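Local coordinates for uncharacterized protein (PDB 4QB7) that is probably a component of the tip of fimbriae, the cell-surface filaments that mediate adhesion and biofilm formation, at residues A[172-177]-A[285-290]; A[291-296]-A[331-336]. All coordinates share one frame; numbering follows the deposited sequence.

Contact 1: A[172-177]-A[285-290]. With SO4 (sulfate ion), chain B; SO4 (sulfate ion), chain K.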
ATOM      1  N   ALA A 172       7.625  -3.005  -2.908  1.00 37.08           N
ATOM      2  CA  ALA A 172       8.178  -2.135  -3.959  1.00 37.11           C
ATOM      3  C   ALA A 172       8.747  -2.937  -5.123  1.00 43.70           C
ATOM      4  O   ALA A 172       8.655  -2.495  -6.272  1.00 45.23           O
ATOM      5  CB  ALA A 172       9.255  -1.250  -3.376  1.00 37.92           C
ATOM      6  N   ASN A 173       9.347  -4.104  -4.826  1.00 39.08           N
ATOM      7  CA  ASN A 173       9.913  -4.991  -5.826  1.00 38.87           C
ATOM      8  C   ASN A 173      10.330  -6.318  -5.243  1.00 42.15           C
ATOM      9  O   ASN A 173      10.455  -6.475  -4.040  1.00 42.15           O
ATOM     10  CB  ASN A 173      11.126  -4.353  -6.526  1.00 41.03           C
ATOM     11  CG  ASN A 173      11.069  -4.474  -8.020  1.00 53.23           C
ATOM     12  OD1 ASN A 173      10.864  -5.549  -8.567  1.00 47.29           O
ATOM     13  ND2 ASN A 173      11.197  -3.365  -8.714  1.00 46.72           N
ATOM     14  N   ILE A 174      10.521  -7.282  -6.134  1.00 39.22           N
ATOM     15  CA  ILE A 174      11.073  -8.609  -5.906  1.00 37.63           C
ATOM     16  C   ILE A 174      12.135  -8.731  -6.995  1.00 43.63           C
ATOM     17  O   ILE A 174      11.812  -8.663  -8.184  1.00 42.81           O
ATOM     18  CB  ILE A 174      10.040  -9.746  -5.862  1.00 38.79           C
ATOM     19  CG1 ILE A 174       9.014  -9.476  -4.753  1.00 38.97           C
ATOM     20  CG2 ILE A 174      10.768 -11.066  -5.614  1.00 37.61           C
ATOM     21  CD1 ILE A 174       7.802 -10.279  -4.775  1.00 40.68           C
ATOM     22  N   LYS A 175      13.414  -8.734  -6.573  1.00 40.50           N
ATOM     23  CA  LYS A 175      14.597  -8.793  -7.418  1.00 39.21           C
ATOM     24  C   LYS A 175      15.252 -10.174  -7.304  1.00 44.83           C
ATOM     25  O   LYS A 175      15.286 -10.728  -6.209  1.00 46.36           O
ATOM     26  CB  LYS A 175      15.574  -7.700  -6.975  1.00 41.72           C
ATOM     27  CG  LYS A 175      15.149  -6.262  -7.269  1.00 39.59           C
ATOM     28  CD  LYS A 175      16.287  -5.345  -6.940  1.00 53.09           C
ATOM     29  CE  LYS A 175      16.023  -3.899  -7.271  1.00 70.15           C
ATOM     30  NZ  LYS A 175      16.910  -3.009  -6.472  1.00 81.34           N
ATOM     31  N   VAL A 176      15.770 -10.745  -8.412  1.00 41.10           N
ATOM     32  CA  VAL A 176      16.394 -12.083  -8.398  1.00 39.46           C
ATOM     33  C   VAL A 176      17.794 -12.073  -9.015  1.00 43.26           C
ATOM     34  O   VAL A 176      18.040 -11.349  -9.968  1.00 43.19           O
ATOM     35  CB  VAL A 176      15.519 -13.157  -9.106  1.00 41.44           C
ATOM     36  CG1 VAL A 176      16.018 -14.557  -8.794  1.00 40.75           C
ATOM     37  CG2 VAL A 176      14.040 -13.037  -8.732  1.00 40.21           C
ATOM     38  N   LYS A 177      18.708 -12.910  -8.492  1.00 40.19           N
ATOM     39  CA  LYS A 177      20.048 -13.077  -9.074  1.00 39.63           C
ATOM     40  C   LYS A 177      20.627 -14.449  -8.731  1.00 44.96           C
ATOM     41  O   LYS A 177      20.343 -14.950  -7.642  1.00 45.60           O
ATOM     42  CB  LYS A 177      21.019 -11.977  -8.607  1.00 41.16           C
ATOM     43  CG  LYS A 177      21.174 -11.885  -7.107  1.00 40.59           C
ATOM     44  CD  LYS A 177      22.303 -11.023  -6.687  1.00 36.87           C
ATOM     45  CE  LYS A 177      22.240 -10.833  -5.194  1.00 42.19           C
ATOM     46  NZ  LYS A 177      23.186  -9.787  -4.735  1.00 55.51           N
ATOM     47  N   LEU A 285       4.567 -15.687   5.807  1.00 44.76           N
ATOM     48  CA  LEU A 285       4.325 -15.333   4.416  1.00 42.79           C
ATOM     49  C   LEU A 285       5.428 -15.971   3.564  1.00 49.49           C
ATOM     50  O   LEU A 285       6.594 -16.012   3.985  1.00 51.81           O
ATOM     51  CB  LEU A 285       4.274 -13.819   4.210  1.00 40.88           C
ATOM     52  CG  LEU A 285       3.131 -13.077   4.890  1.00 43.70           C
ATOM     53  CD1 LEU A 285       3.301 -11.636   4.733  1.00 42.15           C
ATOM     54  CD2 LEU A 285       1.794 -13.491   4.352  1.00 44.84           C
ATOM     55  N   LYS A 286       5.058 -16.523   2.405  1.00 43.61           N
ATOM     56  CA  LYS A 286       6.007 -17.176   1.502  1.00 42.29           C
ATOM     57  C   LYS A 286       5.763 -16.784   0.059  1.00 45.21           C
ATOM     58  O   LYS A 286       4.660 -16.373  -0.281  1.00 45.26           O
ATOM     59  CB  LYS A 286       5.881 -18.716   1.599  1.00 44.35           C
ATOM     60  CG  LYS A 286       6.273 -19.321   2.914  1.00 56.78           C
ATOM     61  CD  LYS A 286       6.012 -20.807   2.870  1.00 61.78           C
ATOM     62  CE  LYS A 286       5.413 -21.352   4.138  1.00 63.79           C
ATOM     63  NZ  LYS A 286       6.445 -21.487   5.188  1.00 69.45           N
ATOM     64  N   LEU A 287       6.765 -16.994  -0.799  1.00 41.45           N
ATOM     65  CA  LEU A 287       6.672 -16.832  -2.244  1.00 40.83           C
ATOM     66  C   LEU A 287       6.792 -18.214  -2.906  1.00 45.32           C
ATOM     67  O   LEU A 287       7.474 -19.074  -2.371  1.00 46.86           O
ATOM     68  CB  LEU A 287       7.778 -15.897  -2.788  1.00 39.99           C
ATOM     69  CG  LEU A 287       7.820 -14.445  -2.320  1.00 43.78           C
ATOM     70  CD1 LEU A 287       9.051 -13.762  -2.892  1.00 44.42           C
ATOM     71  CD2 LEU A 287       6.590 -13.676  -2.739  1.00 40.25           C
ATOM     72  N   LYS A 288       6.131 -18.427  -4.046  1.00 41.13           N
ATOM     73  CA  LYS A 288       6.221 -19.634  -4.878  1.00 40.52           C
ATOM     74  C   LYS A 288       6.761 -19.143  -6.215  1.00 46.53           C
ATOM     75  O   LYS A 288       6.107 -18.329  -6.870  1.00 47.39           O
ATOM     76  CB  LYS A 288       4.865 -20.367  -5.009  1.00 41.83           C
ATOM     77  CG  LYS A 288       4.274 -20.919  -3.705  1.00 43.90           C
ATOM     78  CD  LYS A 288       5.150 -21.985  -3.052  1.00 52.39           C
ATOM     79  CE  LYS A 288       4.430 -22.723  -1.967  1.00 57.63           C
ATOM     80  NZ  LYS A 288       3.589 -23.802  -2.527  1.00 66.25           N
ATOM     81  N   ILE A 289       8.002 -19.514  -6.559  1.00 42.24           N
ATOM     82  CA  ILE A 289       8.648 -19.008  -7.767  1.00 40.30           C
ATOM     83  C   ILE A 289       8.856 -20.116  -8.795  1.00 43.96           C
ATOM     84  O   ILE A 289       9.043 -21.297  -8.438  1.00 42.88           O
ATOM     85  CB  ILE A 289       9.967 -18.281  -7.405  1.00 42.92           C
ATOM     86  CG1 ILE A 289      10.461 -17.378  -8.566  1.00 43.27           C
ATOM     87  CG2 ILE A 289      11.034 -19.245  -6.872  1.00 42.56           C
ATOM     88  CD1 ILE A 289      11.587 -16.391  -8.237  1.00 46.07           C
ATOM     89  N   ASN A 290       8.781 -19.714 -10.092  1.00 39.58           N
ATOM     90  CA  ASN A 290       8.995 -20.565 -11.276  1.00 38.12           C
ATOM     91  C   ASN A 290      10.120 -19.970 -12.095  1.00 40.33           C
ATOM     92  O   ASN A 290      10.103 -18.775 -12.360  1.00 41.73           O
ATOM     93  CB  ASN A 290       7.723 -20.643 -12.124  1.00 34.63           C
ATOM     94  CG  ASN A 290       6.543 -21.308 -11.488  1.00 46.11           C
ATOM     95  OD1 ASN A 290       6.520 -21.628 -10.300  1.00 44.79           O
ATOM     96  ND2 ASN A 290       5.530 -21.570 -12.296  1.00 36.63           N
TER
HETATM   97  S   SO4 B 401      21.522  -6.339  -5.152  0.70 59.59           S
HETATM   98  O1  SO4 B 401      22.439  -5.302  -5.616  0.70 62.59           O
HETATM   99  O2  SO4 B 401      21.681  -6.583  -3.711  0.70 57.89           O
HETATM  100  O3  SO4 B 401      20.144  -5.904  -5.419  0.70 60.47           O
HETATM  101  O4  SO4 B 401      21.864  -7.542  -5.903  0.70 59.14           O
HETATM  102  S   SO4 K 410       5.469 -20.756 -15.689  0.50 47.95           S
HETATM  103  O1  SO4 K 410       6.776 -20.991 -16.185  0.50 51.59           O
HETATM  104  O2  SO4 K 410       4.888 -22.043 -15.377  0.50 47.83           O
HETATM  105  O3  SO4 K 410       5.598 -19.987 -14.489  0.50 48.91           O
HETATM  106  O4  SO4 K 410       4.662 -20.019 -16.706  0.50 48.97           O
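Ile-174 and Leu-287 meet tip to tip in the tight part of this contact. CD1 of Ile-174 lies 4.1 Å from CD2 of Leu-287, and its other branch, CG2, comes to 4.2 Å from Leu-287 CD1, so both methyls of the leucine are engaged. Further on, Val-176 CG2 faces Ile-289 CD1 at 4.2 Å. Ile-289 sends CG1 away from its own backbone N (chi1 -163°), which carries CD1 out to the valine. No hydrogen bond crosses; Ile-174 CA and Leu-287 CA are 10.0 Å apart, and the space between is bridged by these branched apolar side chains. Leu-261 and Leu-329 also pack on Ile-174.

The outward faces of the two strands are looser and polar. On one, the extended chain of Lys-177 brings NZ to 2.9 Å from O4 of a sulfate that Ala-258 N also binds; on the other, Asn-290 ND2 gives a hydrogen bond to O3 of a second sulfate at 2.7 Å. Both ions probably came from the crystallisation liquor. Cut back to an alanine, Lys-177 would lose its ammonium group, and the first sulfate would probably be left without this charged partner. Two sheets facing across an apolar interior make a beta-sandwich, consistent with the transthyretin clan.

Contact 2: A[291-296]-A[331-336]. With SO4 (sulfate ion), chain J.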
ATOM      1  N   TYR A 291      11.107 -20.751 -12.462  1.00 35.56           N
ATOM      2  CA  TYR A 291      12.242 -20.236 -13.231  1.00 34.89           C
ATOM      3  C   TYR A 291      12.866 -21.339 -14.070  1.00 40.37           C
ATOM      4  O   TYR A 291      12.722 -22.525 -13.761  1.00 38.87           O
ATOM      5  CB  TYR A 291      13.307 -19.539 -12.341  1.00 35.78           C
ATOM      6  CG  TYR A 291      13.889 -20.398 -11.245  1.00 37.08           C
ATOM      7  CD1 TYR A 291      13.208 -20.588 -10.047  1.00 39.23           C
ATOM      8  CD2 TYR A 291      15.144 -20.989 -11.386  1.00 37.76           C
ATOM      9  CE1 TYR A 291      13.750 -21.360  -9.020  1.00 42.63           C
ATOM     10  CE2 TYR A 291      15.691 -21.778 -10.371  1.00 38.52           C
ATOM     11  CZ  TYR A 291      14.989 -21.957  -9.187  1.00 47.88           C
ATOM     12  OH  TYR A 291      15.504 -22.712  -8.166  1.00 50.60           O
ATOM     13  N   ASP A 292      13.513 -20.925 -15.172  1.00 38.65           N
ATOM     14  CA  ASP A 292      14.180 -21.784 -16.153  1.00 37.13           C
ATOM     15  C   ASP A 292      15.644 -21.463 -16.217  1.00 40.14           C
ATOM     16  O   ASP A 292      16.000 -20.287 -16.286  1.00 40.06           O
ATOM     17  CB  ASP A 292      13.532 -21.569 -17.536  1.00 38.39           C
ATOM     18  CG  ASP A 292      12.057 -21.941 -17.610  1.00 47.43           C
ATOM     19  OD1 ASP A 292      11.627 -22.830 -16.839  1.00 47.61           O
ATOM     20  OD2 ASP A 292      11.340 -21.372 -18.470  1.00 51.90           O
ATOM     21  N   ILE A 293      16.502 -22.490 -16.153  1.00 37.76           N
ATOM     22  CA  ILE A 293      17.963 -22.358 -16.286  1.00 37.57           C
ATOM     23  C   ILE A 293      18.287 -22.886 -17.665  1.00 42.92           C
ATOM     24  O   ILE A 293      18.122 -24.078 -17.924  1.00 44.66           O
ATOM     25  CB  ILE A 293      18.767 -23.029 -15.148  1.00 40.80           C
ATOM     26  CG1 ILE A 293      18.217 -22.589 -13.757  1.00 41.16           C
ATOM     27  CG2 ILE A 293      20.292 -22.717 -15.299  1.00 39.60           C
ATOM     28  CD1 ILE A 293      18.697 -23.441 -12.634  1.00 50.91           C
ATOM     29  N   VAL A 294      18.615 -21.975 -18.584  1.00 38.63           N
ATOM     30  CA  VAL A 294      18.803 -22.281 -20.006  1.00 37.59           C
ATOM     31  C   VAL A 294      20.262 -22.292 -20.363  1.00 43.17           C
ATOM     32  O   VAL A 294      20.921 -21.273 -20.216  1.00 44.27           O
ATOM     33  CB  VAL A 294      18.025 -21.238 -20.866  1.00 39.57           C
ATOM     34  CG1 VAL A 294      18.193 -21.498 -22.361  1.00 39.34           C
ATOM     35  CG2 VAL A 294      16.559 -21.205 -20.479  1.00 38.14           C
ATOM     36  N   THR A 295      20.756 -23.438 -20.840  1.00 40.91           N
ATOM     37  CA  THR A 295      22.137 -23.634 -21.289  1.00 40.90           C
ATOM     38  C   THR A 295      22.153 -23.810 -22.818  1.00 44.10           C
ATOM     39  O   THR A 295      21.391 -24.611 -23.352  1.00 42.68           O
ATOM     40  CB  THR A 295      22.809 -24.812 -20.562  1.00 49.42           C
ATOM     41  OG1 THR A 295      22.696 -24.647 -19.149  1.00 51.00           O
ATOM     42  CG2 THR A 295      24.270 -24.975 -20.934  1.00 46.15           C
ATOM     43  N   LYS A 296      23.053 -23.080 -23.505  1.00 41.47           N
ATOM     44  CA  LYS A 296      23.235 -23.127 -24.956  1.00 41.30           C
ATOM     45  C   LYS A 296      23.736 -24.485 -25.440  1.00 48.41           C
ATOM     46  O   LYS A 296      24.658 -25.052 -24.848  1.00 48.90           O
ATOM     47  CB  LYS A 296      24.230 -22.037 -25.394  1.00 42.42           C
ATOM     48  CG  LYS A 296      24.556 -22.016 -26.873  1.00 44.62           C
ATOM     49  CD  LYS A 296      25.350 -20.795 -27.248  1.00 47.12           C
ATOM     50  CE  LYS A 296      25.753 -20.825 -28.697  1.00 47.38           C
ATOM     51  NZ  LYS A 296      26.311 -19.526 -29.133  1.00 63.14           N
ATOM     52  N   ILE A 331      19.454 -17.117  -5.920  1.00 43.49           N
ATOM     53  CA  ILE A 331      19.324 -18.526  -6.263  1.00 42.74           C
ATOM     54  C   ILE A 331      20.712 -19.150  -6.161  1.00 48.72           C
ATOM     55  O   ILE A 331      21.621 -18.722  -6.866  1.00 47.80           O
ATOM     56  CB  ILE A 331      18.675 -18.713  -7.651  1.00 43.72           C
ATOM     57  CG1 ILE A 331      17.319 -17.956  -7.739  1.00 42.49           C
ATOM     58  CG2 ILE A 331      18.528 -20.202  -7.930  1.00 43.46           C
ATOM     59  CD1 ILE A 331      16.685 -17.977  -9.082  1.00 41.02           C
ATOM     60  N   LYS A 332      20.893 -20.093  -5.215  1.00 48.22           N
ATOM     61  CA  LYS A 332      22.159 -20.800  -4.994  1.00 48.66           C
ATOM     62  C   LYS A 332      22.284 -21.876  -6.044  1.00 54.49           C
ATOM     63  O   LYS A 332      21.426 -22.757  -6.112  1.00 57.67           O
ATOM     64  CB  LYS A 332      22.225 -21.400  -3.588  1.00 52.07           C
ATOM     65  CG  LYS A 332      22.740 -20.439  -2.524  1.00 70.92           C
ATOM     66  CD  LYS A 332      23.253 -21.211  -1.290  1.00 86.82           C
ATOM     67  CE  LYS A 332      24.664 -21.752  -1.438  1.00 99.71           C
ATOM     68  NZ  LYS A 332      24.801 -23.150  -0.923  1.00106.08           N
HETATM   69  N   MSE A 333      23.307 -21.777  -6.903  1.00 48.02           N
HETATM   70  CA  MSE A 333      23.530 -22.706  -8.008  1.00 45.05           C
HETATM   71  C   MSE A 333      24.101 -24.058  -7.572  1.00 50.22           C
HETATM   72  O   MSE A 333      23.955 -25.003  -8.323  1.00 48.84           O
HETATM   73  CB  MSE A 333      24.443 -22.071  -9.058  1.00 46.01           C
HETATM   74  CG  MSE A 333      23.861 -20.789  -9.672  1.00 50.23           C
HETATM   75 SE   MSE A 333      22.154 -21.069 -10.596  0.75 53.36          SE
HETATM   76  CE  MSE A 333      22.679 -22.280 -11.862  1.00 46.73           C
ATOM     77  N   ASN A 334      24.728 -24.177  -6.390  1.00 50.73           N
ATOM     78  CA  ASN A 334      25.262 -25.488  -5.975  1.00 52.40           C
ATOM     79  C   ASN A 334      24.302 -26.240  -5.045  1.00 62.20           C
ATOM     80  O   ASN A 334      24.654 -27.308  -4.541  1.00 63.75           O
ATOM     81  CB  ASN A 334      26.646 -25.354  -5.308  1.00 48.23           C
ATOM     82  CG  ASN A 334      26.686 -24.531  -4.049  1.00 66.78           C
ATOM     83  OD1 ASN A 334      25.664 -24.138  -3.493  1.00 61.56           O
ATOM     84  ND2 ASN A 334      27.889 -24.257  -3.562  1.00 60.73           N
ATOM     85  N   ALA A 335      23.105 -25.687  -4.809  1.00 62.11           N
ATOM     86  CA  ALA A 335      22.116 -26.268  -3.902  1.00 63.24           C
ATOM     87  C   ALA A 335      20.672 -26.057  -4.407  1.00 71.54           C
ATOM     88  O   ALA A 335      20.465 -25.684  -5.562  1.00 69.83           O
ATOM     89  CB  ALA A 335      22.293 -25.664  -2.506  1.00 64.10           C
ATOM     90  N   ILE A 336      19.687 -26.360  -3.528  1.00 72.72           N
ATOM     91  CA  ILE A 336      18.219 -26.235  -3.668  1.00 72.49           C
ATOM     92  C   ILE A 336      17.875 -24.784  -3.353  1.00 70.99           C
ATOM     93  O   ILE A 336      17.310 -24.087  -4.173  1.00 70.36           O
ATOM     94  CB  ILE A 336      17.528 -27.238  -2.654  1.00 78.06           C
ATOM     95  CG1 ILE A 336      17.870 -28.707  -2.939  1.00 80.03           C
ATOM     96  CG2 ILE A 336      16.016 -27.027  -2.483  1.00 79.70           C
ATOM     97  CD1 ILE A 336      18.882 -29.339  -1.858  1.00 95.84           C
TER
HETATM   98  S   SO4 J 409      18.876 -24.257  -8.225  0.60100.42           S
HETATM   99  O1  SO4 J 409      20.045 -23.718  -8.921  0.60 99.75           O
HETATM  100  O2  SO4 J 409      19.070 -25.701  -8.056  0.60101.72           O
HETATM  101  O3  SO4 J 409      18.698 -23.592  -6.923  0.60 99.41           O
HETATM  102  O4  SO4 J 409      17.681 -24.038  -9.014  0.60 99.89           O
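Tyr-291 slides past Ile-331 between the facing sheets of a beta-sandwich, where strand 286-296 meets the hairpin loop joining strands 323-331 and 338-346. From CB, which points toward that loop, chi1 of 58° sets CG between the backbone N and the carbonyl carbon. The ring then runs beneath Ile-331: the isoleucine CD1 sits over one face, 4.1 Å from the centroid and only 9° off the normal, a CH-pi contact. CD2 and CE2 both lie 4.1 Å from this methyl, and CE2 and CZ also come to 4.1 Å from Ile-331 CG2. Ile-338 also touches both residues.

Beyond this tyrosine-isoleucine pair, Ile-293 extends CG2 to within 4.2 Å of the CE methyl of selenomethionine Met-333. That chain bends at chi2 and chi3 (both near -60°), bringing its end to the isoleucine although its CB does not point there. Met-333 N is held by Asp-179 OD1.

The loop curls round a sulfate, probably from the crystallisation liquor. Lys-332 O lies 3.0 Å from its O3. At the ring's far end, Tyr-291 OH is 3.9 Å from Ile-331 CG2. Tyr-291 OH also donates a 2.7 Å hydrogen bond to sulfate O4, at the ring edge, in its plane.

How the contacts relate
Contacts 1 and 2 follow one another along strand 286-296, whose first half serves contact 1 and second half contact 2; their centres are 15 Å apart. In chain order contact 1 closes before contact 2 opens. Their partners come from the opposing sheet and the loop that leaves it: 172-177 lies on strand 159-178, whereas segment 331-336 runs on from the end of its parallel neighbour, strand 323-331. Contacts 1 and 2 touch where Lys-177 O lies 2.9 Å from Ile-331 N, a probable hydrogen bond, and Val-176 CG1 packs on Ile-331 CD1. The apolar layer between the sheets thus continues from the buried contact 1 to the partly buried contact 2, farther from the centre of this elongated, probable tip subunit.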